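Local coordinates for protein endoglucanase (Thermotoga maritima, PDB 2FVG) that probably acts as a metal-dependent aminopeptidase of the M42 family, using two divalent metal ions per subunit, despite its name, at residues A[42-47]-A[188-193]; A[56-61]-A[215-220]; A[211-216]-A[293-298]. All coordinates share one frame; numbering follows the deposited sequence.

How the contacts relate
Three pairings, read from the N terminus, join five neighbouring strands of one mixed sheet. Contact 1 begins with 42-47, which waits for 188-193 and so closes a loop of 140 residues. Inside that loop, 56-61 leaves to pair with 215-220 in contact 2, so the two loops cross rather than nest. Strand 187-194 then stands between 43-47 and 55-61 and binds both, coupling contacts 1 and 2. Contact 3 opens at 211-216, on the stretch where contact 2 ends, shares Cys215 and Ala216 with it, and closes at 293-298, carrying the sheet on to strand 297-306.

Contact 1. Residues A[42-47]-A[188-193]; sequences NLIALK and DTYFVF. With EDO (1,2-ethanediol), chain D.
Leu46 and Tyr190 face each other across a non-hydrogen-bonded pair, and the leucine lies over the phenol ring. Its CD1 sits 3.8 Å from the centroid of the Tyr190 ring and only 13° off the ring normal, a CH-pi contact over the centre of one face. CG of Tyr190 is anti to its carbonyl carbon (chi1 -67°), and the ring carried on it extends to strand 43-47, where it meets Leu46. On the same side of the sheet, Ile44 sends CG2 to Tyr190 CD2 at 3.8 Å, an oblique approach, and the same methyl also reaches Val192 CG2 at 4.2 Å. Helix 205-211 covers this side, with Leu211 packed on both Tyr190 and Val192.

The opposite side carries Leu43, Ala45, Lys47, Thr189, Phe191 and Phe193. Leu43 and Phe193 run side by side and point the same way, with their CB atoms 4.1 Å apart. Lys47 CB meets the edge of the Phe191 ring at CE1, 4.0 Å away, before the chain bends at chi2 and leads off to the carbonyl O of Leu31.

Six backbone bonds hold these side chains in step, two at each of Leu43-Phe193, Ala45-Phe191 and Lys47-Thr189. The shortest runs from Phe191 N to Ala45 O, 2.7 Å. At the far end Asn42 is held by Asp38 through ND2 and by the backbone N of Val195 through OD1, close to the predicted proton acceptor Glu197. The alternation of pairs is that of a regular antiparallel ladder, here placing strand 43-47 beside strand 187-194 in the mixed central sheet of an M42 peptidase.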
loop_
_atom_site.group_PDB
_atom_site.type_symbol
_atom_site.label_atom_id
_atom_site.label_comp_id
_atom_site.label_asym_id
_atom_site.label_seq_id
_atom_site.Cartn_x
_atom_site.Cartn_y
_atom_site.Cartn_z
ATOM N N ASN A 42 -13.047 -4.833 -0.639
ATOM C CA ASN A 42 -11.884 -5.227 -1.418
ATOM C C ASN A 42 -12.241 -5.147 -2.876
ATOM O O ASN A 42 -13.344 -5.539 -3.259
ATOM C CB ASN A 42 -11.478 -6.678 -1.139
ATOM C CG ASN A 42 -11.058 -6.912 0.289
ATOM O OD1 ASN A 42 -10.233 -6.184 0.843
ATOM N ND2 ASN A 42 -11.614 -7.947 0.898
ATOM N N LEU A 43 -11.302 -4.687 -3.688
ATOM C CA LEU A 43 -11.523 -4.613 -5.121
ATOM C C LEU A 43 -10.878 -5.848 -5.695
ATOM O O LEU A 43 -9.692 -6.058 -5.500
ATOM C CB LEU A 43 -10.889 -3.353 -5.705
ATOM C CG LEU A 43 -11.062 -3.125 -7.212
ATOM C CD1 LEU A 43 -12.529 -3.005 -7.586
ATOM C CD2 LEU A 43 -10.325 -1.864 -7.579
ATOM N N ILE A 44 -11.664 -6.655 -6.407
ATOM C CA ILE A 44 -11.192 -7.919 -6.946
ATOM C C ILE A 44 -11.263 -7.888 -8.456
ATOM O O ILE A 44 -12.337 -7.758 -9.036
ATOM C CB ILE A 44 -12.038 -9.091 -6.388
ATOM C CG1 ILE A 44 -12.052 -9.031 -4.857
ATOM C CG2 ILE A 44 -11.550 -10.447 -6.931
ATOM C CD1 ILE A 44 -12.694 -10.209 -4.207
ATOM N N ALA A 45 -10.102 -7.996 -9.083
ATOM C CA ALA A 45 -10.008 -7.951 -10.527
ATOM C C ALA A 45 -9.548 -9.301 -10.974
ATOM O O ALA A 45 -8.652 -9.867 -10.355
ATOM C CB ALA A 45 -9.012 -6.888 -10.946
ATOM N N LEU A 46 -10.174 -9.837 -12.017
ATOM C CA LEU A 46 -9.787 -11.146 -12.561
ATOM C C LEU A 46 -9.207 -11.059 -13.959
ATOM O O LEU A 46 -9.780 -10.431 -14.853
ATOM C CB LEU A 46 -10.993 -12.094 -12.597
ATOM C CG LEU A 46 -10.923 -13.427 -13.344
ATOM C CD1 LEU A 46 -9.785 -14.307 -12.840
ATOM C CD2 LEU A 46 -12.245 -14.180 -13.235
ATOM N N LYS A 47 -8.064 -11.702 -14.150
ATOM C CA LYS A 47 -7.490 -11.804 -15.458
ATOM C C LYS A 47 -7.404 -13.312 -15.689
ATOM O O LYS A 47 -6.567 -13.979 -15.098
ATOM C CB LYS A 47 -6.113 -11.141 -15.507
ATOM C CG LYS A 47 -5.556 -11.013 -16.891
ATOM C CD LYS A 47 -6.219 -9.886 -17.639
ATOM C CE LYS A 47 -5.740 -9.859 -19.072
ATOM N NZ LYS A 47 -6.399 -8.725 -19.762
ATOM N N ASP A 188 -5.727 -18.529 -13.974
ATOM C CA ASP A 188 -6.644 -17.483 -13.576
ATOM C C ASP A 188 -5.976 -16.690 -12.487
ATOM O O ASP A 188 -5.598 -17.247 -11.462
ATOM C CB ASP A 188 -7.959 -18.062 -13.071
ATOM C CG ASP A 188 -8.889 -18.491 -14.186
ATOM O OD1 ASP A 188 -8.502 -18.498 -15.390
ATOM O OD2 ASP A 188 -10.043 -18.825 -13.844
ATOM N N THR A 189 -5.808 -15.392 -12.711
ATOM C CA THR A 189 -5.097 -14.573 -11.738
ATOM C C THR A 189 -5.982 -13.473 -11.221
ATOM O O THR A 189 -6.502 -12.698 -11.991
ATOM C CB THR A 189 -3.798 -13.989 -12.350
ATOM O OG1 THR A 189 -2.943 -15.068 -12.728
ATOM C CG2 THR A 189 -3.051 -13.104 -11.330
ATOM N N TYR A 190 -6.177 -13.435 -9.914
ATOM C CA TYR A 190 -6.957 -12.372 -9.283
ATOM C C TYR A 190 -6.020 -11.304 -8.721
ATOM O O TYR A 190 -5.105 -11.610 -7.958
ATOM C CB TYR A 190 -7.809 -12.929 -8.149
ATOM C CG TYR A 190 -8.900 -13.862 -8.619
ATOM C CD1 TYR A 190 -8.651 -15.212 -8.822
ATOM C CD2 TYR A 190 -10.189 -13.387 -8.849
ATOM C CE1 TYR A 190 -9.663 -16.069 -9.261
ATOM C CE2 TYR A 190 -11.202 -14.233 -9.279
ATOM C CZ TYR A 190 -10.934 -15.569 -9.488
ATOM O OH TYR A 190 -11.951 -16.401 -9.933
ATOM N N PHE A 191 -6.213 -10.068 -9.151
ATOM C CA PHE A 191 -5.469 -8.940 -8.618
ATOM C C PHE A 191 -6.386 -8.328 -7.577
ATOM O O PHE A 191 -7.473 -7.841 -7.893
ATOM C CB PHE A 191 -5.101 -7.950 -9.722
ATOM C CG PHE A 191 -4.115 -8.499 -10.699
ATOM C CD1 PHE A 191 -4.532 -9.286 -11.761
ATOM C CD2 PHE A 191 -2.746 -8.269 -10.532
ATOM C CE1 PHE A 191 -3.603 -9.809 -12.661
ATOM C CE2 PHE A 191 -1.818 -8.776 -11.427
ATOM C CZ PHE A 191 -2.242 -9.546 -12.490
ATOM N N VAL A 192 -5.971 -8.380 -6.322
ATOM C CA VAL A 192 -6.823 -7.884 -5.246
ATOM C C VAL A 192 -6.241 -6.639 -4.573
ATOM O O VAL A 192 -5.059 -6.602 -4.255
ATOM C CB VAL A 192 -7.141 -9.025 -4.233
ATOM C CG1 VAL A 192 -8.109 -8.536 -3.122
ATOM C CG2 VAL A 192 -7.794 -10.202 -4.976
ATOM N N PHE A 193 -7.094 -5.629 -4.334
ATOM C CA PHE A 193 -6.672 -4.378 -3.721
ATOM C C PHE A 193 -7.497 -4.343 -2.441
ATOM O O PHE A 193 -8.724 -4.200 -2.475
ATOM C CB PHE A 193 -6.957 -3.202 -4.657
ATOM C CG PHE A 193 -6.270 -3.327 -6.009
ATOM C CD1 PHE A 193 -6.830 -4.087 -7.023
ATOM C CD2 PHE A 193 -5.063 -2.674 -6.238
ATOM C CE1 PHE A 193 -6.147 -4.225 -8.304
ATOM C CE2 PHE A 193 -4.373 -2.803 -7.502
ATOM C CZ PHE A 193 -4.935 -3.574 -8.515
HETATM C C1 EDO D . -8.820 -8.921 3.119
HETATM O O1 EDO D . -9.245 -7.717 3.774
HETATM C C2 EDO D . -7.295 -8.997 3.078
HETATM O O2 EDO D . -6.873 -10.085 2.242
#

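Contact 2. Residues A[56-61]-A[215-220]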
loop_
_atom_site.group_PDB
_atom_site.type_symbol
_atom_site.label_atom_id
_atom_site.label_comp_id
_atom_site.label_asym_id
_atom_site.label_seq_id
_atom_site.Cartn_x
_atom_site.Cartn_y
_atom_site.Cartn_z
ATOM N N LEU A 56 -4.262 -17.968 -9.152
ATOM C CA LEU A 56 -3.184 -17.265 -8.478
ATOM C C LEU A 56 -3.807 -16.003 -7.929
ATOM O O LEU A 56 -4.591 -15.352 -8.604
ATOM C CB LEU A 56 -2.068 -16.897 -9.445
ATOM C CG LEU A 56 -0.922 -15.982 -8.978
ATOM C CD1 LEU A 56 -0.038 -16.612 -7.925
ATOM C CD2 LEU A 56 -0.062 -15.618 -10.173
ATOM N N LEU A 57 -3.461 -15.662 -6.703
ATOM C CA LEU A 57 -3.946 -14.425 -6.081
ATOM C C LEU A 57 -2.763 -13.462 -5.897
ATOM O O LEU A 57 -1.741 -13.843 -5.332
ATOM C CB LEU A 57 -4.557 -14.765 -4.731
ATOM C CG LEU A 57 -4.907 -13.662 -3.727
ATOM C CD1 LEU A 57 -5.956 -12.751 -4.256
ATOM C CD2 LEU A 57 -5.391 -14.293 -2.426
ATOM N N VAL A 58 -2.884 -12.226 -6.369
ATOM C CA VAL A 58 -1.799 -11.238 -6.215
ATOM C C VAL A 58 -2.423 -10.049 -5.508
ATOM O O VAL A 58 -3.372 -9.481 -6.024
ATOM C CB VAL A 58 -1.206 -10.830 -7.585
ATOM C CG1 VAL A 58 -0.076 -9.792 -7.422
ATOM C CG2 VAL A 58 -0.678 -12.057 -8.322
ATOM N N SER A 59 -1.931 -9.660 -4.333
ATOM C CA SER A 59 -2.611 -8.552 -3.646
ATOM C C SER A 59 -1.765 -7.353 -3.153
ATOM O O SER A 59 -0.570 -7.481 -2.917
ATOM C CB SER A 59 -3.458 -9.101 -2.494
ATOM O OG SER A 59 -2.627 -9.584 -1.482
ATOM N N ALA A 60 -2.428 -6.201 -2.994
ATOM C CA ALA A 60 -1.808 -4.986 -2.456
ATOM C C ALA A 60 -2.854 -4.278 -1.585
ATOM O O ALA A 60 -4.047 -4.449 -1.816
ATOM C CB ALA A 60 -1.332 -4.100 -3.579
ATOM N N HIS A 61 -2.417 -3.484 -0.607
ATOM C CA HIS A 61 -3.340 -2.773 0.296
ATOM C C HIS A 61 -3.536 -1.340 -0.116
ATOM O O HIS A 61 -2.578 -0.623 -0.422
ATOM C CB HIS A 61 -2.796 -2.779 1.728
ATOM C CG HIS A 61 -1.960 -3.979 2.022
ATOM N ND1 HIS A 61 -2.451 -5.267 1.940
ATOM C CD2 HIS A 61 -0.661 -4.094 2.382
ATOM C CE1 HIS A 61 -1.489 -6.123 2.244
ATOM N NE2 HIS A 61 -0.396 -5.437 2.524
ATOM N N CYS A 215 -2.309 -20.434 -4.598
ATOM C CA CYS A 215 -1.282 -19.698 -3.875
ATOM C C CYS A 215 -1.409 -18.208 -4.130
ATOM O O CYS A 215 -2.121 -17.793 -5.040
ATOM C CB CYS A 215 0.117 -20.189 -4.238
ATOM S SG CYS A 215 0.569 -19.878 -5.920
ATOM N N ALA A 216 -0.687 -17.421 -3.337
ATOM C CA ALA A 216 -0.752 -15.969 -3.370
ATOM C C ALA A 216 0.632 -15.304 -3.414
ATOM O O ALA A 216 1.625 -15.859 -2.938
ATOM C CB ALA A 216 -1.527 -15.484 -2.116
ATOM N N ILE A 217 0.689 -14.111 -3.994
ATOM C CA ILE A 217 1.903 -13.289 -3.998
ATOM C C ILE A 217 1.425 -11.996 -3.363
ATOM O O ILE A 217 0.476 -11.400 -3.856
ATOM C CB ILE A 217 2.406 -13.019 -5.436
ATOM C CG1 ILE A 217 2.924 -14.296 -6.086
ATOM C CG2 ILE A 217 3.574 -12.019 -5.457
ATOM C CD1 ILE A 217 3.205 -14.095 -7.589
ATOM N N VAL A 218 2.006 -11.602 -2.229
ATOM C CA VAL A 218 1.662 -10.327 -1.602
ATOM C C VAL A 218 2.734 -9.300 -2.028
ATOM O O VAL A 218 3.931 -9.543 -1.892
ATOM C CB VAL A 218 1.579 -10.466 -0.047
ATOM C CG1 VAL A 218 1.139 -9.176 0.566
ATOM C CG2 VAL A 218 0.602 -11.574 0.325
ATOM N N VAL A 219 2.297 -8.191 -2.618
ATOM C CA VAL A 219 3.172 -7.107 -3.058
ATOM C C VAL A 219 3.110 -5.998 -2.007
ATOM O O VAL A 219 2.068 -5.352 -1.827
ATOM C CB VAL A 219 2.747 -6.585 -4.438
ATOM C CG1 VAL A 219 3.681 -5.468 -4.926
ATOM C CG2 VAL A 219 2.795 -7.753 -5.477
ATOM N N GLU A 220 4.208 -5.824 -1.276
ATOM C CA GLU A 220 4.286 -4.800 -0.250
ATOM C C GLU A 220 5.429 -3.830 -0.509
ATOM O O GLU A 220 6.172 -3.951 -1.510
ATOM C CB GLU A 220 4.451 -5.444 1.124
ATOM C CG GLU A 220 3.210 -6.220 1.550
ATOM C CD GLU A 220 3.289 -6.784 2.951
ATOM O OE1 GLU A 220 4.420 -6.862 3.508
ATOM O OE2 GLU A 220 2.210 -7.162 3.493
#
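His61 and Glu220 meet beyond the last rung of a parallel strand pair, and the glutamate can be followed outward from its backbone. CB leaves the strand with CG anti to the carbonyl carbon (chi1 -67°), and the chain stays extended beyond it. CG comes 3.8 Å from His61 NE2. CD lies at the edge of the imidazole, in its plane, and OE2 completes the approach by accepting a hydrogen bond from His61 NE2 at 3.3 Å. That bond is long but nearly straight, 167° at the hydrogen; the nitrogen comes to OE2 on the anti side and tilted out of the carboxylate plane, and the ring and carboxylate planes are turned 64° apart. The ring's other nitrogen, ND1, is bonded to Thr194 OG1, which would steady its rotation.

Both residues are predicted ligands of the same zinc, so this end of the parallel pair is consistent with the two-metal site of M42 aminopeptidases, where neighbouring strands each supply a ligand. An alanine in place of Glu220 would probably leave His61 NE2 without this carboxylate partner and remove one predicted metal ligand.

Further back, four backbone bonds alternate between the strands, among them Ile217 N to Leu57 O at 2.8 Å. On one side of the sheet Leu56 CD1 packs against Cys215 SG, 3.9 Å away, and Ile217 CD1, under helices 316-332 and 334-337. On the other, Leu57 CD2 rests 4.1 Å from Ala216 CB.

Contact 3. Residues A[211-216]-A[293-298]. With EDO (1,2-ethanediol), chain D.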
loop_
_atom_site.group_PDB
_atom_site.type_symbol
_atom_site.label_atom_id
_atom_site.label_comp_id
_atom_site.label_asym_id
_atom_site.label_seq_id
_atom_site.Cartn_x
_atom_site.Cartn_y
_atom_site.Cartn_z
ATOM N N LEU A 211 -12.317 -16.964 -2.975
ATOM C CA LEU A 211 -11.563 -17.239 -4.215
ATOM C C LEU A 211 -10.855 -18.578 -4.245
ATOM O O LEU A 211 -10.523 -19.074 -5.318
ATOM C CB LEU A 211 -10.555 -16.131 -4.508
ATOM C CG LEU A 211 -11.074 -14.697 -4.660
ATOM C CD1 LEU A 211 -9.893 -13.751 -4.840
ATOM C CD2 LEU A 211 -12.067 -14.562 -5.812
ATOM N N LYS A 212 -10.602 -19.157 -3.075
ATOM C CA LYS A 212 -9.911 -20.448 -2.995
ATOM C C LYS A 212 -8.683 -20.519 -3.935
ATOM O O LYS A 212 -8.644 -21.342 -4.845
ATOM C CB LYS A 212 -10.895 -21.606 -3.250
ATOM C CG LYS A 212 -11.932 -21.785 -2.136
ATOM C CD LYS A 212 -12.839 -22.991 -2.355
ATOM N N PRO A 213 -7.678 -19.642 -3.715
ATOM C CA PRO A 213 -6.493 -19.658 -4.572
ATOM C C PRO A 213 -5.552 -20.820 -4.281
ATOM O O PRO A 213 -5.515 -21.316 -3.153
ATOM C CB PRO A 213 -5.800 -18.323 -4.250
ATOM C CG PRO A 213 -6.301 -17.924 -2.861
ATOM C CD PRO A 213 -7.627 -18.593 -2.669
ATOM N N THR A 214 -4.805 -21.263 -5.291
ATOM C CA THR A 214 -3.788 -22.307 -5.092
ATOM C C THR A 214 -2.649 -21.682 -4.271
ATOM O O THR A 214 -2.093 -22.304 -3.355
ATOM C CB THR A 214 -3.270 -22.841 -6.457
ATOM O OG1 THR A 214 -4.363 -23.403 -7.172
ATOM C CG2 THR A 214 -2.219 -23.909 -6.290
ATOM N N CYS A 215 -2.309 -20.434 -4.598
ATOM C CA CYS A 215 -1.282 -19.698 -3.875
ATOM C C CYS A 215 -1.409 -18.208 -4.130
ATOM O O CYS A 215 -2.121 -17.793 -5.040
ATOM C CB CYS A 215 0.117 -20.189 -4.238
ATOM S SG CYS A 215 0.569 -19.878 -5.920
ATOM N N ALA A 216 -0.687 -17.421 -3.337
ATOM C CA ALA A 216 -0.752 -15.969 -3.370
ATOM C C ALA A 216 0.632 -15.304 -3.414
ATOM O O ALA A 216 1.625 -15.859 -2.938
ATOM C CB ALA A 216 -1.527 -15.484 -2.116
ATOM N N TYR A 293 -3.562 -15.723 5.360
ATOM C CA TYR A 293 -4.380 -16.276 4.281
ATOM C C TYR A 293 -4.727 -17.759 4.430
ATOM O O TYR A 293 -5.874 -18.151 4.213
ATOM C CB TYR A 293 -3.733 -16.059 2.902
ATOM C CG TYR A 293 -3.930 -14.690 2.263
ATOM C CD1 TYR A 293 -5.199 -14.083 2.223
ATOM C CD2 TYR A 293 -2.873 -14.047 1.607
ATOM C CE1 TYR A 293 -5.390 -12.838 1.608
ATOM C CE2 TYR A 293 -3.053 -12.805 0.986
ATOM C CZ TYR A 293 -4.310 -12.204 0.993
ATOM O OH TYR A 293 -4.498 -10.981 0.383
ATOM N N GLY A 294 -3.737 -18.581 4.771
ATOM C CA GLY A 294 -3.944 -20.024 4.908
ATOM C C GLY A 294 -3.505 -20.809 3.678
ATOM O O GLY A 294 -3.580 -22.035 3.661
ATOM N N VAL A 295 -3.064 -20.098 2.642
ATOM C CA VAL A 295 -2.560 -20.729 1.429
ATOM C C VAL A 295 -1.074 -20.391 1.263
ATOM O O VAL A 295 -0.617 -19.368 1.758
ATOM C CB VAL A 295 -3.365 -20.305 0.154
ATOM C CG1 VAL A 295 -4.835 -20.630 0.345
ATOM C CG2 VAL A 295 -3.162 -18.819 -0.207
ATOM N N PRO A 296 -0.314 -21.261 0.582
ATOM C CA PRO A 296 1.100 -21.011 0.315
ATOM C C PRO A 296 1.242 -19.634 -0.314
ATOM O O PRO A 296 0.536 -19.319 -1.257
ATOM C CB PRO A 296 1.429 -22.060 -0.747
ATOM C CG PRO A 296 0.535 -23.183 -0.421
ATOM C CD PRO A 296 -0.760 -22.535 -0.011
ATOM N N ALA A 297 2.135 -18.805 0.211
ATOM C CA ALA A 297 2.309 -17.469 -0.332
ATOM C C ALA A 297 3.754 -17.054 -0.427
ATOM O O ALA A 297 4.629 -17.644 0.209
ATOM C CB ALA A 297 1.526 -16.456 0.501
ATOM N N GLY A 298 3.994 -16.048 -1.254
ATOM C CA GLY A 298 5.282 -15.411 -1.381
ATOM C C GLY A 298 5.038 -13.937 -1.083
ATOM O O GLY A 298 3.896 -13.440 -1.212
HETATM C C1 EDO D . -8.820 -8.921 3.119
HETATM O O1 EDO D . -9.245 -7.717 3.774
HETATM C C2 EDO D . -7.295 -8.997 3.078
HETATM O O2 EDO D . -6.873 -10.085 2.242
#
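Val295 lays its two methyls over the turn that leads into strand 215-224. CG1, anti to the carbonyl carbon (chi1 -57°), comes 3.6 Å from Pro213 O, while CG2 spans from Pro213 CG to Ala216 CB, each 4.2 Å away. Ala216 CB is thereby met from several directions, since CD2 of the Tyr293 ring and CB of Ala297 also reach it. Pro296 adds its CD, 3.6 Å from Thr214 O.

Two backbone bonds then start the parallel pairing around Ala216. Its N gives a hydrogen to Pro296 O at 3.1 Å, and its O takes one from Gly298 N at 2.9 Å. The same oxygen receives a CA-H...O contact from Ala297.

The hydroxyl of Tyr293 lies beyond this packing; the side chain is about 6 Å from that of His61, a predicted zinc ligand. OH is hydrogen-bonded to Ser59 OG and also, at 3.1 Å, to O2 of an ethanediol molecule probably taken up from the crystallisation liquor. The phenol thus links the backbone turn before strand 297-306 to strand 55-61, and its side chain also touches Val208 of helix 205-211. This arrangement, in which one residue bonds through both its N and its O to the residues before and after its partner, is characteristic of parallel beta pairing; here it begins the junction of strands 215-224 and 297-306 within the mixed sheet.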